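Local structure of nitrate reductase (Ulva prolifera, 5YLY) at residues V105-K110 and E203-L208; G143-D148 and Y153-L158; Y227-D230 and G235-Y238; M247-L252 and E279-E284. The protein acts in the first step of nitrate assimilation, probably reducing nitrate to nitrite with NADH, this fragment being its FAD-carrying cytochrome b5 reductase domain. One frame throughout, in Å; residues are numbered along the deposited sequence.

Contact 1: residues V105-K110 and E203-L208. With FAD (flavin-adenine dinucleotide), chain C.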
# COMPACT_ATOMS: atom_id res chain seq x y z
N VAL A 105 5.96 6.68 2.92
CA VAL A 105 6.88 6.59 1.78
C VAL A 105 6.06 7.14 0.62
O VAL A 105 4.99 6.61 0.31
CB VAL A 105 7.39 5.14 1.58
CG1 VAL A 105 8.06 4.97 0.22
CG2 VAL A 105 8.33 4.78 2.70
N VAL A 106 6.52 8.27 0.03
CA VAL A 106 5.76 8.98 -0.97
C VAL A 106 6.52 9.14 -2.28
O VAL A 106 7.65 9.63 -2.30
CB VAL A 106 5.24 10.37 -0.42
CG1 VAL A 106 4.40 11.13 -1.46
CG2 VAL A 106 4.44 10.20 0.90
N LYS A 107 5.87 8.77 -3.38
CA LYS A 107 6.41 9.01 -4.72
C LYS A 107 6.12 10.50 -5.04
O LYS A 107 4.96 10.94 -5.02
CB LYS A 107 5.69 8.10 -5.74
CG LYS A 107 6.13 8.34 -7.21
CD LYS A 107 7.54 7.87 -7.49
CE LYS A 107 7.68 7.46 -8.95
NZ LYS A 107 8.96 6.74 -9.18
N ILE A 108 7.17 11.29 -5.32
CA ILE A 108 7.02 12.72 -5.63
C ILE A 108 6.83 12.90 -7.12
O ILE A 108 7.70 12.54 -7.90
CB ILE A 108 8.20 13.58 -5.06
CG1 ILE A 108 8.58 13.20 -3.59
CG2 ILE A 108 7.90 15.09 -5.18
CD1 ILE A 108 7.47 13.26 -2.52
N TYR A 109 5.66 13.43 -7.52
CA TYR A 109 5.33 13.67 -8.93
C TYR A 109 5.71 15.09 -9.21
O TYR A 109 4.96 16.03 -8.93
CB TYR A 109 3.85 13.40 -9.21
CG TYR A 109 3.47 11.95 -9.09
CD1 TYR A 109 3.94 11.00 -10.00
CD2 TYR A 109 2.59 11.51 -8.10
CE1 TYR A 109 3.57 9.66 -9.90
CE2 TYR A 109 2.22 10.17 -7.98
CZ TYR A 109 2.71 9.25 -8.90
OH TYR A 109 2.35 7.93 -8.78
N LYS A 110 6.95 15.25 -9.67
CA LYS A 110 7.54 16.55 -9.90
C LYS A 110 7.04 17.21 -11.17
O LYS A 110 6.66 16.53 -12.13
CB LYS A 110 9.08 16.46 -9.86
CG LYS A 110 9.58 16.06 -8.48
CD LYS A 110 11.08 15.89 -8.42
CE LYS A 110 11.46 15.29 -7.10
NZ LYS A 110 12.92 15.05 -7.01
N GLU A 203 10.95 -0.28 -14.17
CA GLU A 203 11.66 -0.91 -13.05
C GLU A 203 12.04 0.15 -11.99
O GLU A 203 12.01 -0.13 -10.79
CB GLU A 203 12.91 -1.60 -13.63
CG GLU A 203 13.59 -2.55 -12.68
CD GLU A 203 14.72 -3.38 -13.26
OE1 GLU A 203 14.85 -3.47 -14.50
OE2 GLU A 203 15.45 -4.00 -12.45
N ALA A 204 12.35 1.38 -12.44
CA ALA A 204 12.71 2.51 -11.58
C ALA A 204 11.54 2.98 -10.70
O ALA A 204 11.77 3.54 -9.62
CB ALA A 204 13.22 3.67 -12.43
N ASP A 205 10.29 2.73 -11.14
CA ASP A 205 9.08 3.10 -10.42
C ASP A 205 8.68 2.12 -9.29
O ASP A 205 7.75 2.42 -8.54
CB ASP A 205 7.89 3.24 -11.38
CG ASP A 205 7.98 4.43 -12.29
OD1 ASP A 205 8.46 5.49 -11.84
OD2 ASP A 205 7.55 4.31 -13.46
N ILE A 206 9.33 0.95 -9.20
CA ILE A 206 8.98 -0.04 -8.17
C ILE A 206 9.31 0.56 -6.81
O ILE A 206 10.46 0.93 -6.58
CB ILE A 206 9.72 -1.40 -8.39
CG1 ILE A 206 9.40 -2.03 -9.77
CG2 ILE A 206 9.39 -2.39 -7.27
CD1 ILE A 206 10.37 -3.17 -10.17
N LEU A 207 8.31 0.66 -5.92
CA LEU A 207 8.53 1.15 -4.57
C LEU A 207 8.96 0.00 -3.66
O LEU A 207 8.49 -1.12 -3.81
CB LEU A 207 7.24 1.78 -3.99
CG LEU A 207 6.76 3.09 -4.59
CD1 LEU A 207 5.37 3.46 -4.05
CD2 LEU A 207 7.73 4.23 -4.30
N LEU A 208 9.83 0.31 -2.68
CA LEU A 208 10.25 -0.60 -1.60
C LEU A 208 10.74 -1.96 -2.10
O LEU A 208 10.53 -2.98 -1.43
CB LEU A 208 9.07 -0.77 -0.59
CG LEU A 208 8.60 0.52 0.11
CD1 LEU A 208 7.19 0.36 0.66
CD2 LEU A 208 9.59 0.92 1.22
PA FAD C . -2.38 14.57 -8.19
O1A FAD C . -2.32 16.05 -8.26
O2A FAD C . -3.60 14.02 -7.49
O5B FAD C . -2.23 13.99 -9.70
C5B FAD C . -3.08 12.91 -10.15
C4B FAD C . -2.26 11.85 -10.84
O4B FAD C . -1.50 12.42 -11.93
C3B FAD C . -1.21 11.15 -9.99
O3B FAD C . -1.79 10.18 -9.12
C2B FAD C . -0.29 10.55 -11.05
O2B FAD C . -0.74 9.28 -11.50
C1B FAD C . -0.37 11.59 -12.18
N9A FAD C . 0.82 12.43 -12.32
C8A FAD C . 0.93 13.76 -12.02
N7A FAD C . 2.12 14.26 -12.21
C5A FAD C . 2.86 13.18 -12.66
C6A FAD C . 4.23 13.03 -12.99
N6A FAD C . 5.16 13.95 -12.73
N1A FAD C . 4.64 11.82 -13.44
C2A FAD C . 3.74 10.82 -13.52
N3A FAD C . 2.45 10.83 -13.18
C4A FAD C . 2.07 12.05 -12.76
N1 FAD C . 0.90 7.42 -2.53
C2 FAD C . 2.18 7.35 -2.05
O2 FAD C . 3.10 7.96 -2.63
N3 FAD C . 2.46 6.59 -0.90
C4 FAD C . 1.53 5.87 -0.17
O4 FAD C . 1.85 5.31 0.87
C4X FAD C . 0.17 5.92 -0.70
N5 FAD C . -0.77 5.23 -0.09
C5X FAD C . -2.06 5.25 -0.62
C6 FAD C . -3.06 4.50 0.00
C7 FAD C . -4.36 4.49 -0.49
C7M FAD C . -5.39 3.63 0.20
C8 FAD C . -4.68 5.25 -1.64
C8M FAD C . -6.10 5.31 -2.18
C9 FAD C . -3.68 5.99 -2.28
C9A FAD C . -2.37 6.00 -1.77
N10 FAD C . -1.33 6.77 -2.38
C10 FAD C . -0.05 6.74 -1.89
C1' FAD C . -1.61 7.74 -3.46
C2' FAD C . -1.95 9.14 -2.94
O2' FAD C . -3.25 9.16 -2.36
C3' FAD C . -1.87 10.21 -4.02
O3' FAD C . -2.77 9.90 -5.07
C4' FAD C . -0.46 10.46 -4.56
O4' FAD C . 0.36 10.95 -3.50
C5' FAD C . -0.41 11.45 -5.71
O5' FAD C . -1.17 12.62 -5.35
P FAD C . -0.76 14.08 -5.87
O1P FAD C . -1.62 15.09 -5.21
O2P FAD C . 0.73 14.28 -5.77
O3P FAD C . -1.11 13.97 -7.41

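Contact 2: residues G143-D148 and Y153-L158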
# COMPACT_ATOMS: atom_id res chain seq x y z
N GLY A 143 -11.50 3.09 5.94
CA GLY A 143 -11.52 1.81 5.25
C GLY A 143 -12.53 0.85 5.78
O GLY A 143 -12.93 0.94 6.93
N HIS A 144 -12.91 -0.09 4.92
CA HIS A 144 -13.96 -1.09 5.15
C HIS A 144 -13.37 -2.48 5.42
O HIS A 144 -14.08 -3.36 5.93
CB HIS A 144 -14.85 -1.13 3.90
CG HIS A 144 -14.06 -1.30 2.63
ND1 HIS A 144 -13.83 -2.56 2.08
CD2 HIS A 144 -13.37 -0.38 1.91
CE1 HIS A 144 -13.05 -2.37 1.04
NE2 HIS A 144 -12.74 -1.07 0.89
N PHE A 145 -12.13 -2.71 5.01
CA PHE A 145 -11.45 -3.99 5.19
C PHE A 145 -10.54 -3.94 6.44
O PHE A 145 -9.72 -3.02 6.59
CB PHE A 145 -10.63 -4.36 3.93
CG PHE A 145 -9.82 -5.63 4.05
CD1 PHE A 145 -10.40 -6.86 3.80
CD2 PHE A 145 -8.47 -5.58 4.38
CE1 PHE A 145 -9.64 -8.04 3.90
CE2 PHE A 145 -7.71 -6.75 4.47
CZ PHE A 145 -8.31 -7.97 4.25
N HIS A 146 -10.67 -4.96 7.29
CA HIS A 146 -9.90 -5.04 8.52
C HIS A 146 -9.39 -6.46 8.71
O HIS A 146 -10.18 -7.37 8.93
CB HIS A 146 -10.80 -4.61 9.70
CG HIS A 146 -10.16 -4.61 11.06
ND1 HIS A 146 -8.78 -4.69 11.24
CD2 HIS A 146 -10.74 -4.42 12.27
CE1 HIS A 146 -8.58 -4.61 12.54
NE2 HIS A 146 -9.72 -4.44 13.20
N TYR A 147 -8.08 -6.65 8.65
CA TYR A 147 -7.48 -7.96 8.93
C TYR A 147 -7.23 -7.86 10.43
O TYR A 147 -6.23 -7.26 10.86
CB TYR A 147 -6.16 -8.12 8.13
CG TYR A 147 -5.51 -9.47 8.32
CD1 TYR A 147 -5.98 -10.60 7.64
CD2 TYR A 147 -4.44 -9.63 9.20
CE1 TYR A 147 -5.39 -11.85 7.82
CE2 TYR A 147 -3.85 -10.88 9.39
CZ TYR A 147 -4.33 -11.99 8.71
OH TYR A 147 -3.71 -13.20 8.84
N ASP A 148 -8.19 -8.34 11.23
CA ASP A 148 -8.27 -8.10 12.67
C ASP A 148 -7.56 -9.08 13.60
O ASP A 148 -7.38 -8.76 14.79
CB ASP A 148 -9.73 -7.99 13.11
CG ASP A 148 -10.58 -9.24 12.89
OD1 ASP A 148 -10.37 -9.94 11.88
OD2 ASP A 148 -11.49 -9.49 13.73
N TYR A 153 -10.57 -11.81 8.71
CA TYR A 153 -10.82 -10.44 8.25
C TYR A 153 -12.30 -10.07 8.37
O TYR A 153 -13.19 -10.93 8.47
CB TYR A 153 -10.29 -10.19 6.81
CG TYR A 153 -11.15 -10.85 5.74
CD1 TYR A 153 -10.94 -12.17 5.36
CD2 TYR A 153 -12.19 -10.14 5.12
CE1 TYR A 153 -11.76 -12.79 4.42
CE2 TYR A 153 -13.00 -10.75 4.17
CZ TYR A 153 -12.79 -12.07 3.82
OH TYR A 153 -13.57 -12.67 2.86
N LYS A 154 -12.55 -8.77 8.30
CA LYS A 154 -13.90 -8.19 8.26
C LYS A 154 -13.88 -7.31 7.01
O LYS A 154 -12.88 -6.64 6.75
CB LYS A 154 -14.17 -7.29 9.48
CG LYS A 154 -14.15 -7.94 10.85
CD LYS A 154 -14.11 -6.87 11.92
CE LYS A 154 -14.33 -7.41 13.30
NZ LYS A 154 -14.13 -6.33 14.30
N ASN A 155 -14.94 -7.36 6.21
CA ASN A 155 -15.10 -6.50 5.03
C ASN A 155 -16.50 -5.94 5.15
O ASN A 155 -17.47 -6.70 5.03
CB ASN A 155 -14.93 -7.27 3.72
CG ASN A 155 -14.87 -6.36 2.52
OD1 ASN A 155 -14.32 -5.25 2.57
ND2 ASN A 155 -15.38 -6.82 1.41
N HIS A 156 -16.61 -4.64 5.47
CA HIS A 156 -17.88 -3.97 5.77
C HIS A 156 -18.51 -4.74 6.95
O HIS A 156 -17.91 -4.82 8.03
CB HIS A 156 -18.81 -3.85 4.54
CG HIS A 156 -18.27 -2.98 3.44
ND1 HIS A 156 -17.66 -3.53 2.33
CD2 HIS A 156 -18.27 -1.63 3.31
CE1 HIS A 156 -17.30 -2.51 1.56
NE2 HIS A 156 -17.65 -1.35 2.11
N LYS A 157 -19.67 -5.38 6.71
CA LYS A 157 -20.44 -6.15 7.70
C LYS A 157 -20.12 -7.65 7.70
O LYS A 157 -20.49 -8.34 8.65
CB LYS A 157 -21.94 -5.92 7.50
CG LYS A 157 -22.34 -4.46 7.59
CD LYS A 157 -22.25 -3.93 9.03
CE LYS A 157 -23.08 -2.69 9.23
NZ LYS A 157 -24.52 -3.02 9.40
N LEU A 158 -19.45 -8.14 6.63
CA LEU A 158 -19.06 -9.55 6.46
C LEU A 158 -17.77 -9.86 7.22
O LEU A 158 -16.89 -9.01 7.32
CB LEU A 158 -18.89 -9.91 4.98
CG LEU A 158 -20.12 -9.78 4.06
CD1 LEU A 158 -19.70 -9.57 2.61
CD2 LEU A 158 -21.03 -11.00 4.17

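Contact 3: residues Y227-D230 and G235-Y238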
# COMPACT_ATOMS: atom_id res chain seq x y z
N TYR A 227 6.80 -9.39 -10.32
CA TYR A 227 6.73 -8.03 -10.85
C TYR A 227 6.45 -8.03 -12.34
O TYR A 227 6.81 -8.98 -13.04
CB TYR A 227 8.09 -7.32 -10.65
CG TYR A 227 8.60 -7.31 -9.23
CD1 TYR A 227 8.24 -6.29 -8.35
CD2 TYR A 227 9.49 -8.28 -8.78
CE1 TYR A 227 8.74 -6.26 -7.05
CE2 TYR A 227 9.98 -8.27 -7.47
CZ TYR A 227 9.61 -7.25 -6.62
OH TYR A 227 10.07 -7.24 -5.33
N THR A 228 5.84 -6.94 -12.83
CA THR A 228 5.69 -6.67 -14.25
C THR A 228 5.97 -5.20 -14.47
O THR A 228 5.69 -4.37 -13.60
CB THR A 228 4.37 -7.14 -14.89
OG1 THR A 228 4.52 -7.07 -16.32
CG2 THR A 228 3.15 -6.32 -14.46
N VAL A 229 6.60 -4.88 -15.59
CA VAL A 229 6.87 -3.51 -16.01
C VAL A 229 6.40 -3.37 -17.46
O VAL A 229 6.39 -4.37 -18.18
CB VAL A 229 8.34 -3.04 -15.77
CG1 VAL A 229 8.69 -3.01 -14.28
CG2 VAL A 229 9.33 -3.88 -16.56
N ASP A 230 5.94 -2.17 -17.87
CA ASP A 230 5.44 -1.92 -19.23
C ASP A 230 6.60 -2.07 -20.20
O ASP A 230 6.57 -2.93 -21.08
CB ASP A 230 4.83 -0.51 -19.35
CG ASP A 230 3.58 -0.23 -18.53
OD1 ASP A 230 3.07 -1.17 -17.88
OD2 ASP A 230 3.09 0.91 -18.57
N GLY A 235 18.22 -6.94 -18.78
CA GLY A 235 18.50 -7.79 -17.63
C GLY A 235 17.35 -7.96 -16.65
O GLY A 235 17.60 -8.12 -15.45
N TRP A 236 16.09 -7.95 -17.14
CA TRP A 236 14.86 -8.07 -16.33
C TRP A 236 14.40 -9.54 -16.22
O TRP A 236 14.13 -10.19 -17.23
CB TRP A 236 13.77 -7.14 -16.90
CG TRP A 236 12.42 -7.20 -16.23
CD1 TRP A 236 11.25 -7.63 -16.79
CD2 TRP A 236 12.08 -6.71 -14.92
NE1 TRP A 236 10.21 -7.49 -15.90
CE2 TRP A 236 10.69 -6.92 -14.75
CE3 TRP A 236 12.81 -6.15 -13.87
CZ2 TRP A 236 10.02 -6.57 -13.56
CZ3 TRP A 236 12.15 -5.82 -12.69
CH2 TRP A 236 10.77 -6.02 -12.55
N LYS A 237 14.34 -10.06 -14.99
CA LYS A 237 14.00 -11.47 -14.73
C LYS A 237 12.50 -11.73 -14.45
O LYS A 237 12.15 -12.83 -14.03
CB LYS A 237 14.87 -12.04 -13.58
CG LYS A 237 16.38 -11.98 -13.86
CD LYS A 237 17.15 -13.21 -13.39
CE LYS A 237 17.43 -14.18 -14.51
NZ LYS A 237 18.13 -15.39 -14.03
N TYR A 238 11.63 -10.74 -14.70
CA TYR A 238 10.20 -10.92 -14.44
C TYR A 238 9.34 -10.66 -15.67
O TYR A 238 9.85 -10.72 -16.79
CB TYR A 238 9.76 -10.09 -13.21
CG TYR A 238 10.55 -10.34 -11.94
CD1 TYR A 238 11.69 -9.60 -11.65
CD2 TYR A 238 10.10 -11.24 -10.98
CE1 TYR A 238 12.41 -9.80 -10.48
CE2 TYR A 238 10.81 -11.45 -9.79
CZ TYR A 238 11.96 -10.72 -9.55
OH TYR A 238 12.66 -10.92 -8.39

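Contact 4: residues M247-L252 and E279-E284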
# COMPACT_ATOMS: atom_id res chain seq x y z
N MET A 247 -0.26 -14.21 -16.51
CA MET A 247 0.51 -13.62 -15.43
C MET A 247 -0.14 -13.87 -14.07
O MET A 247 0.56 -14.20 -13.10
CB MET A 247 0.73 -12.13 -15.66
CG MET A 247 1.82 -11.55 -14.78
SD MET A 247 1.94 -9.76 -15.04
CE MET A 247 2.28 -9.68 -16.80
N CYS A 248 -1.49 -13.72 -13.99
CA CYS A 248 -2.23 -13.98 -12.75
C CYS A 248 -2.12 -15.45 -12.35
O CYS A 248 -1.97 -15.74 -11.17
CB CYS A 248 -3.69 -13.54 -12.87
SG CYS A 248 -3.92 -11.75 -13.01
N GLU A 249 -2.18 -16.38 -13.33
CA GLU A 249 -2.07 -17.81 -13.03
C GLU A 249 -0.66 -18.19 -12.56
O GLU A 249 -0.50 -19.07 -11.73
CB GLU A 249 -2.51 -18.68 -14.23
CG GLU A 249 -4.01 -18.63 -14.47
CD GLU A 249 -4.54 -19.30 -15.73
OE1 GLU A 249 -3.76 -19.44 -16.71
OE2 GLU A 249 -5.74 -19.63 -15.75
N ARG A 250 0.36 -17.53 -13.12
CA ARG A 250 1.74 -17.81 -12.70
C ARG A 250 2.06 -17.26 -11.31
O ARG A 250 2.71 -17.92 -10.52
CB ARG A 250 2.76 -17.29 -13.73
CG ARG A 250 2.75 -18.10 -15.05
CD ARG A 250 3.84 -17.68 -16.03
NE ARG A 250 3.53 -16.43 -16.72
CZ ARG A 250 4.06 -15.25 -16.42
NH1 ARG A 250 4.94 -15.14 -15.43
NH2 ARG A 250 3.72 -14.17 -17.11
N ALA A 251 1.60 -16.04 -11.03
CA ALA A 251 1.90 -15.31 -9.80
C ALA A 251 0.98 -15.50 -8.63
O ALA A 251 1.42 -15.27 -7.51
CB ALA A 251 1.96 -13.82 -10.13
N LEU A 252 -0.30 -15.85 -8.87
CA LEU A 252 -1.29 -15.88 -7.79
C LEU A 252 -1.95 -17.21 -7.52
O LEU A 252 -1.91 -18.12 -8.35
CB LEU A 252 -2.37 -14.82 -8.11
CG LEU A 252 -1.87 -13.38 -8.42
CD1 LEU A 252 -3.01 -12.52 -8.90
CD2 LEU A 252 -1.19 -12.73 -7.16
N GLU A 279 -11.72 -13.03 -11.87
CA GLU A 279 -13.04 -13.63 -12.06
C GLU A 279 -12.89 -14.98 -12.79
O GLU A 279 -13.56 -15.96 -12.43
CB GLU A 279 -13.96 -12.68 -12.84
CG GLU A 279 -15.41 -12.73 -12.39
CD GLU A 279 -15.81 -11.78 -11.28
OE1 GLU A 279 -17.03 -11.69 -10.99
OE2 GLU A 279 -14.93 -11.11 -10.71
N LYS A 280 -11.95 -15.05 -13.76
CA LYS A 280 -11.65 -16.29 -14.50
C LYS A 280 -10.96 -17.31 -13.59
O LYS A 280 -11.12 -18.51 -13.81
CB LYS A 280 -10.80 -15.98 -15.73
CG LYS A 280 -11.61 -15.41 -16.88
CD LYS A 280 -10.72 -14.96 -18.01
CE LYS A 280 -11.51 -14.50 -19.21
NZ LYS A 280 -10.62 -13.92 -20.24
N MET A 281 -10.23 -16.83 -12.54
CA MET A 281 -9.55 -17.71 -11.58
C MET A 281 -10.45 -18.16 -10.42
O MET A 281 -9.97 -18.82 -9.48
CB MET A 281 -8.26 -17.07 -11.07
CG MET A 281 -7.18 -17.06 -12.11
SD MET A 281 -5.74 -16.13 -11.55
CE MET A 281 -4.95 -17.35 -10.49
N GLY A 282 -11.74 -17.80 -10.49
CA GLY A 282 -12.75 -18.18 -9.50
C GLY A 282 -13.15 -17.13 -8.49
O GLY A 282 -14.00 -17.41 -7.63
N PHE A 283 -12.54 -15.94 -8.52
CA PHE A 283 -12.86 -14.89 -7.57
C PHE A 283 -14.14 -14.14 -7.94
O PHE A 283 -14.63 -14.25 -9.06
CB PHE A 283 -11.66 -13.94 -7.35
CG PHE A 283 -10.48 -14.67 -6.75
CD1 PHE A 283 -10.37 -14.83 -5.37
CD2 PHE A 283 -9.48 -15.19 -7.56
CE1 PHE A 283 -9.29 -15.52 -4.81
CE2 PHE A 283 -8.39 -15.87 -7.01
CZ PHE A 283 -8.31 -16.04 -5.63
N GLU A 284 -14.71 -13.42 -6.96
CA GLU A 284 -15.96 -12.68 -7.10
C GLU A 284 -15.75 -11.24 -6.59
O GLU A 284 -15.46 -11.05 -5.41
CB GLU A 284 -17.05 -13.40 -6.28
CG GLU A 284 -18.48 -13.02 -6.61
CD GLU A 284 -19.52 -13.68 -5.72
OE1 GLU A 284 -19.16 -14.64 -4.99
OE2 GLU A 284 -20.68 -13.22 -5.73

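Contact 1: residues V105-K110 and E203-L208
The seam between the FAD-binding barrel and the NAD-binding domain is bridged where K107 and V105, on the edge strand that lines the flavin, meet D205 and L208 of the loop leading into helix 209-218. K107 NZ lies 3.0 Å from D205 OD1 in a salt bridge that uses the anti lone pair of that oxygen, the one turned away from OD2. The two side chains cross at about a right angle. The lysine chain starts with CG anti to the backbone N (chi1 177°) and bends at chi2, which carries it toward the loop; D47 gives its ammonium a second carboxylate. Farther along, V105 CG2 rests on L208 CD2 at 4.3 Å, a light apolar touch.

The same strand reads the flavin through its backbone. FAD N3 donates to V105 O at 2.8 Å in a nearly straight bond (169°), and K107 N donates to FAD O2 at 3.0 Å. Just past the strand, Y109 is sandwiched: K107 CG lies over the rim of one face, and the ribose carbon C2B of FAD sits over the centre of the other, while CD1 reaches C4A of the adenine at 3.5 Å. An alanine here is likely to leave the ribose and adenine of FAD without the ring they rest on, and K107 CG without the face it packs against.

Around this seam, V105 also packs on V48 and L50 of strand 48-54, V106 turns to helix 122-129, and L208 occupies the N-cap position of helix 209-218.

Contact 2: residues G143-D148 and Y153-L158
H144 sets its ring between its own backbone N and carbonyl carbon (chi1 52°), while N155 swings CG anti to the backbone N (chi1 -171°); the two side chains then run side by side, and ND1 donates to OD1 at 2.8 Å. The oxygen lies in the imidazole plane and ND1 in the carbonyl plane, although ring and amide are turned 53° apart. Next to this pair, H144 CB sits over the face of the H156 ring, 3.3 Å from NE2, with the two imidazoles nearly parallel but slid apart. These groups decorate the open end of a beta hairpin. F145 and N155 form a non-hydrogen-bonded antiparallel pair; H146 and K154 form the hydrogen-bonded one, joined by two N-H...O bonds of 2.8 Å. A type II' turn, with H156 at its second position, sends the chain on into strand 158-161. On the side of the hairpin that bears F145, CE1 of its ring meets Y153 CD2 at 3.5 Å, and both rings lean on I260 and I290 of the parallel sheet. On the H146 side, K154 CE passes D148 OD2 at 3.5 Å, but NZ stays 4.2 Å from that oxygen, beyond a salt bridge, while D148 OD1 is bound to H152.

Contact 3: residues Y227-D230 and G235-Y238
Y227 drives the edge of its ring into the face of Y238. CD2 stands 3.4 Å above the centre of the Y238 ring, and the planes lie 80° apart with centroids separated by 4.8 Å, a T-shaped pair. The two side chains nevertheless run side by side in the same direction, both having CG anti to the carbonyl carbon. W236 supplies the second half of the contact: its CH2 comes up against Y227 CB at 3.5 Å, crossing that side chain at about a right angle. V229 and W236 reach toward each other from opposite directions, V229 CG2 standing 4.0 Å from the centroid of the five-membered ring in a CH-pi contact over the face, with CG1 beside CZ2. Over the other face lies Y238 CB, so the indole is flanked by V229 of the strand and by a residue of its own loop.

The contact joins strand 223-229 of the parallel, Rossmann-like sheet in the NAD-binding domain to the loop that leads to the short edge strand 239-240. Without the ring of Y238, as with a serine here, the edge of Y227 would probably lose the aromatic face it points into.

In the next shell, polar groups position Y227 and W236. The hydroxyl of Y227 bonds to E213, and its ring makes a cation-pi contact with R209; both partners belong to helix 209-218 and also touch Y238. W236 NE1 is bound by the carbonyl of S239, which limits rotation of the indole. Backbone bonds from Y227 and V229 to S239 tie the edge strand alongside.

Contact 4: residues M247-L252 and E279-E284
E249 and M281 bring the two backbones to their nearest approach, CA to CA 7.6 Å, at a point where both helices are running out. Helix 245-251 ends as L252 leaves helical angles, its N still bonded to C248 O at 2.8 Å. Helix 267-280 stops in a Schellman motif: G282 takes a positive phi of 102°, and its N reaches back to E279 O. At these angles a side chain would collide with the carbonyl of M281, so a residue lacking one suits the site.

One long side chain spans the two helix ends. M281 leads off with CG anti to its carbonyl carbon, stays extended through chi2 and bends at chi3 (80°), which folds the methyl over the last turn of the other helix. SD lies 3.6 Å from C248 CB, while CE faces two carbonyl oxygens, 3.5 Å from C248 O and 3.8 Å from L252 O. The same methyl also meets L252 CB, at 4.3 Å, and E249 CG flanks the sulfur more loosely.

Both helices lie in crossover connections of the Rossmann-like NAD-binding domain: the first leads from edge strand 239-240 to strand 259-264, the second from there to the last strand, 289-291. The side chains meet through apolar and sulfur atoms, with the methyl also against backbone carbonyls, far from the flavin. Toward the sheet, L252 and F283 both reach N166 of strand 164-170, and L252 extends to L197 of strand 193-200. The carboxylate of E249 pairs with R254, whose own side chain touches M281.

Overall arrangement
Of the four, contact 1 is the one that touches FAD, and it links the flavin domain to the NAD-binding domain through the loop 203-208. That loop packs against contact 3: E203 CD lies 3.4 Å from W236 CE3, and I206 CD1 lies 3.7 Å from W236 CH2. Contact 3 in turn touches contact 4, where T228 OG1 meets M247 CE at 3.5 Å, so three of the four form a chain leading away from the cofactor. Contact 2 stands apart, across the centre of the molecule from contacts 1 and 3; its nearest atoms are about 17 Å from contact 1 and about 8 Å from contact 4, yet the H144 side chain comes within about 9 Å of FAD.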